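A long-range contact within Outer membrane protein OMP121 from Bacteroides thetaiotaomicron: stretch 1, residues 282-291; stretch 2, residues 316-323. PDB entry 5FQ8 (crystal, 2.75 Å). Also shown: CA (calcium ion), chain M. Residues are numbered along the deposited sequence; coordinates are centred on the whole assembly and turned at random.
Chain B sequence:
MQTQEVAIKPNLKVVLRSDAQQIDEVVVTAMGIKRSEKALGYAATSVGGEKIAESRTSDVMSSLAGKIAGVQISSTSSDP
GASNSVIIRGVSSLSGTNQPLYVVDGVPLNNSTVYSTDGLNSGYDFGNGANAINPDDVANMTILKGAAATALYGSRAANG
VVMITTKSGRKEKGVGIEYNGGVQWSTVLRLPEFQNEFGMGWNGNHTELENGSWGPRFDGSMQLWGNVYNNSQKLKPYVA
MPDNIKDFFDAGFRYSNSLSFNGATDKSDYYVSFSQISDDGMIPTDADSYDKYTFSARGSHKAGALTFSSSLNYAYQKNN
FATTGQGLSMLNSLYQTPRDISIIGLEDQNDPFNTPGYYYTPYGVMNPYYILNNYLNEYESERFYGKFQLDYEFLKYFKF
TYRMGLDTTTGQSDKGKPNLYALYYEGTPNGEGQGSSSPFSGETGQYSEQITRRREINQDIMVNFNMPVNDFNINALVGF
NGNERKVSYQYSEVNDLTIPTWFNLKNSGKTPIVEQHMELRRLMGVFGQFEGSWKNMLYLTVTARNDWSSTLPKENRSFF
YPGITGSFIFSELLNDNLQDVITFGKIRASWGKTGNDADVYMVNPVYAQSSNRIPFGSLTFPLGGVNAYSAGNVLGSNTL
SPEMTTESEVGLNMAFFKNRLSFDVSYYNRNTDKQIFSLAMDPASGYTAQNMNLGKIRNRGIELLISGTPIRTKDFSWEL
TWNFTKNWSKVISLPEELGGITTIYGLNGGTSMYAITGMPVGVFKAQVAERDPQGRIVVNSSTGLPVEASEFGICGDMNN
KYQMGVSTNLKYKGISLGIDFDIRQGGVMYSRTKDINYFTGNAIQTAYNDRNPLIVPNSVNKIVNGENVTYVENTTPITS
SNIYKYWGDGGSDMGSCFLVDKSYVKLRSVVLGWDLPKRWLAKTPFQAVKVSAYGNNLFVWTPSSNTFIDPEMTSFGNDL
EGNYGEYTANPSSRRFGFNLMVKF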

# COMPACT_ATOMS: atom_id res chain seq x y z
N MET B 282 16.15 -24.66 13.81
CA MET B 282 17.51 -24.57 14.31
C MET B 282 18.16 -23.21 14.10
O MET B 282 19.19 -22.95 14.72
CB MET B 282 18.37 -25.61 13.64
CG MET B 282 18.39 -25.43 12.17
SD MET B 282 19.27 -26.73 11.37
CE MET B 282 18.86 -26.38 9.68
N ILE B 283 17.64 -22.38 13.21
CA ILE B 283 18.22 -21.04 13.08
C ILE B 283 17.86 -20.24 14.32
O ILE B 283 16.71 -20.30 14.77
CB ILE B 283 17.71 -20.36 11.81
CG1 ILE B 283 17.88 -21.27 10.60
CG2 ILE B 283 18.47 -19.11 11.54
CD1 ILE B 283 17.18 -20.78 9.38
N PRO B 284 18.81 -19.50 14.91
CA PRO B 284 18.54 -18.79 16.17
C PRO B 284 17.35 -17.84 16.10
O PRO B 284 16.92 -17.46 15.02
CB PRO B 284 19.84 -18.02 16.41
CG PRO B 284 20.86 -18.75 15.69
CD PRO B 284 20.21 -19.35 14.50
N THR B 285 16.84 -17.44 17.27
CA THR B 285 15.59 -16.70 17.42
C THR B 285 14.40 -17.48 16.89
O THR B 285 14.52 -18.65 16.54
CB THR B 285 15.62 -15.33 16.72
OG1 THR B 285 15.36 -15.51 15.32
CG2 THR B 285 16.96 -14.63 16.90
N ASP B 286 13.25 -16.81 16.81
CA ASP B 286 11.98 -17.44 16.49
C ASP B 286 11.57 -17.23 15.04
O ASP B 286 10.38 -17.25 14.74
CB ASP B 286 10.89 -16.91 17.43
CG ASP B 286 10.61 -15.42 17.25
OD1 ASP B 286 11.31 -14.59 17.87
OD2 ASP B 286 9.68 -15.06 16.50
N ALA B 287 12.54 -17.03 14.15
CA ALA B 287 12.21 -16.78 12.76
C ALA B 287 11.80 -18.05 12.02
O ALA B 287 11.02 -17.95 11.07
CB ALA B 287 13.38 -16.10 12.06
N ASP B 288 12.31 -19.22 12.42
CA ASP B 288 11.84 -20.51 11.91
C ASP B 288 10.65 -20.93 12.75
O ASP B 288 10.80 -21.63 13.74
CB ASP B 288 12.87 -21.63 12.00
CG ASP B 288 14.20 -21.15 12.40
OD1 ASP B 288 14.89 -20.73 11.48
OD2 ASP B 288 14.57 -21.22 13.59
N SER B 289 9.47 -20.55 12.35
CA SER B 289 8.34 -20.94 13.16
C SER B 289 7.26 -21.51 12.27
O SER B 289 7.08 -21.09 11.14
CB SER B 289 7.83 -19.79 13.98
OG SER B 289 8.72 -19.56 15.05
N TYR B 290 6.57 -22.49 12.81
CA TYR B 290 5.42 -23.08 12.16
C TYR B 290 4.54 -23.57 13.28
O TYR B 290 5.01 -24.34 14.12
CB TYR B 290 5.84 -24.20 11.23
CG TYR B 290 4.74 -24.96 10.57
CD1 TYR B 290 3.79 -24.34 9.80
CD2 TYR B 290 4.69 -26.33 10.67
CE1 TYR B 290 2.82 -25.06 9.18
CE2 TYR B 290 3.73 -27.05 10.05
CZ TYR B 290 2.79 -26.42 9.30
OH TYR B 290 1.84 -27.18 8.69
N ASP B 291 3.33 -23.06 13.34
CA ASP B 291 2.30 -23.57 14.22
C ASP B 291 1.21 -24.13 13.34
O ASP B 291 0.69 -23.43 12.48
CB ASP B 291 1.77 -22.46 15.12
CG ASP B 291 2.83 -21.87 15.99
OD1 ASP B 291 3.70 -22.63 16.43
OD2 ASP B 291 2.81 -20.64 16.23
N TYR B 316 -5.47 -24.19 10.67
CA TYR B 316 -4.77 -22.96 10.95
C TYR B 316 -3.28 -23.16 10.72
O TYR B 316 -2.76 -24.25 10.92
CB TYR B 316 -4.98 -22.53 12.38
CG TYR B 316 -4.17 -21.34 12.79
CD1 TYR B 316 -4.66 -20.05 12.59
CD2 TYR B 316 -2.94 -21.49 13.38
CE1 TYR B 316 -3.93 -18.96 12.97
CE2 TYR B 316 -2.20 -20.40 13.76
CZ TYR B 316 -2.70 -19.13 13.55
OH TYR B 316 -1.97 -18.05 13.93
N GLN B 317 -2.60 -22.10 10.30
CA GLN B 317 -1.14 -22.14 10.34
C GLN B 317 -0.60 -20.75 10.57
O GLN B 317 -1.18 -19.76 10.13
CB GLN B 317 -0.56 -22.74 9.07
CG GLN B 317 -0.64 -21.92 7.83
CD GLN B 317 -0.15 -22.68 6.63
OE1 GLN B 317 -0.85 -23.53 6.09
NE2 GLN B 317 1.07 -22.40 6.22
N LYS B 318 0.51 -20.67 11.29
CA LYS B 318 1.29 -19.45 11.36
C LYS B 318 2.73 -19.78 11.01
O LYS B 318 3.44 -20.38 11.82
CB LYS B 318 1.21 -18.79 12.73
CG LYS B 318 1.34 -17.28 12.65
CD LYS B 318 1.60 -16.65 13.99
CE LYS B 318 3.08 -16.46 14.18
NZ LYS B 318 3.43 -16.08 15.57
N ASN B 319 3.15 -19.39 9.83
CA ASN B 319 4.53 -19.51 9.41
C ASN B 319 5.29 -18.22 9.65
O ASN B 319 4.76 -17.13 9.44
CB ASN B 319 4.62 -19.86 7.93
CG ASN B 319 3.82 -21.07 7.56
OD1 ASN B 319 2.61 -21.11 7.72
ND2 ASN B 319 4.49 -22.08 7.05
N ASN B 320 6.52 -18.35 10.11
CA ASN B 320 7.52 -17.30 10.09
C ASN B 320 8.74 -17.88 9.40
O ASN B 320 9.07 -19.05 9.61
CB ASN B 320 7.90 -16.82 11.48
CG ASN B 320 6.77 -16.14 12.20
OD1 ASN B 320 5.98 -16.78 12.87
ND2 ASN B 320 6.70 -14.83 12.08
N PHE B 321 9.41 -17.08 8.59
CA PHE B 321 10.45 -17.60 7.73
C PHE B 321 11.69 -16.75 7.86
O PHE B 321 11.59 -15.53 8.00
CB PHE B 321 9.97 -17.63 6.30
CG PHE B 321 10.68 -18.60 5.42
CD1 PHE B 321 11.98 -18.38 5.03
CD2 PHE B 321 10.03 -19.72 4.95
CE1 PHE B 321 12.62 -19.26 4.22
CE2 PHE B 321 10.67 -20.61 4.14
CZ PHE B 321 11.97 -20.38 3.77
N ALA B 322 12.86 -17.39 7.85
CA ALA B 322 14.12 -16.67 7.79
C ALA B 322 14.45 -16.49 6.31
O ALA B 322 14.94 -17.41 5.65
CB ALA B 322 15.21 -17.41 8.55
N THR B 323 14.16 -15.30 5.81
CA THR B 323 14.20 -15.00 4.39
C THR B 323 15.57 -15.26 3.78
O THR B 323 16.60 -15.00 4.40
CB THR B 323 13.82 -13.53 4.19
OG1 THR B 323 12.68 -13.21 5.00
CG2 THR B 323 13.52 -13.24 2.74
CA CA M . 14.82 -20.94 15.75

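The contact is built on an antiparallel strand pair, Ser 289 to Asp 291 against Tyr 316 to Asn 320, with axes 4.6 Å apart at closest approach and directions 179° apart. The backbone carries the bonding. The side chains divide by alternation: Ser 289, Asp 291, Lys 318 and Asn 320 line one face, Tyr 290 and Asn 319 the other.

Stretch 2 enters at Tyr 316, whose CA-to-CB bond points sideways. Its ring end comes nearer to stretch 1 and lies obliquely near Asp 291 O, a modest contact at the margin of the pairing. Gln 317 begins the close work. Gln 317 CA lies 3.1 Å from Asp 291 O, a CA-H...O contact that supplements the amide bond to the same oxygen. The side chain turns along its own strand, where Gln 317 NE2 donates to Asn 319 OD1 at 2.5 Å, joining two residues that an alternating strand places near each other. Gln 317 CB also packs 4.1 Å from Tyr 290 CE1.

Lys 318 forms the first hydrogen-bonded pair with Asp 291. Lys 318 N donates to Asp 291 O at 3.0 Å, and Asp 291 N returns a bond to Lys 318 O at 3.1 Å, both at 155°. Opposite charges share a face here, yet the nearest side-chain approach is Asp 291 OD2 to Lys 318 CB at 4.3 Å. That is a contact with the lysine's aliphatic base, so the pairing rests on backbone amides and not on a salt bridge.

Asn 319 faces Tyr 290 in the non-hydrogen-bonded pair, where the CA atoms come to 4.6 Å, the tightest spacing in the register. With no amide bonds between these two residues, CA-H...O contacts fill in: Asn 319 CA to Ser 289 O at 3.5 Å and Tyr 290 CA to Lys 318 O at 3.4 Å. Asn 319 ND2 sits 3.6 Å from Tyr 290 CD1, oblique to the ring, so the amide packs against the aromatic side chain.

Asn 320 restores the bonded pattern with Ser 289. Asn 320 N to Ser 289 O measures 3.0 Å and Ser 289 N to Asn 320 O 3.1 Å, at 172° and 173°, straighter than the bonds at Lys 318. The side chains meet at Ser 289 CB and Asn 320 OD1, 3.7 Å apart, while Ser 289 OG donates to Asp 286 O at 2.9 Å and ties the strand to the preceding loop.

Past Asn 320 the ladder ends. Phe 321 points away from stretch 1. Ala 322 points toward it, and the chemistry becomes apolar: Ala 322 CB lies 4.0 Å from Ile 283 CD1 and 4.2 Å from Ala 287 CB. The loop it meets is also organised by calcium, the ion CA being bound by Ile 283 O at 2.2 Å, Thr 285 O at 2.4 Å and Asp 288 OD2 at 2.2 Å. Thr 323 makes no contact with stretch 1. The rule is economical: amides set the register, and small apolar groups close the end.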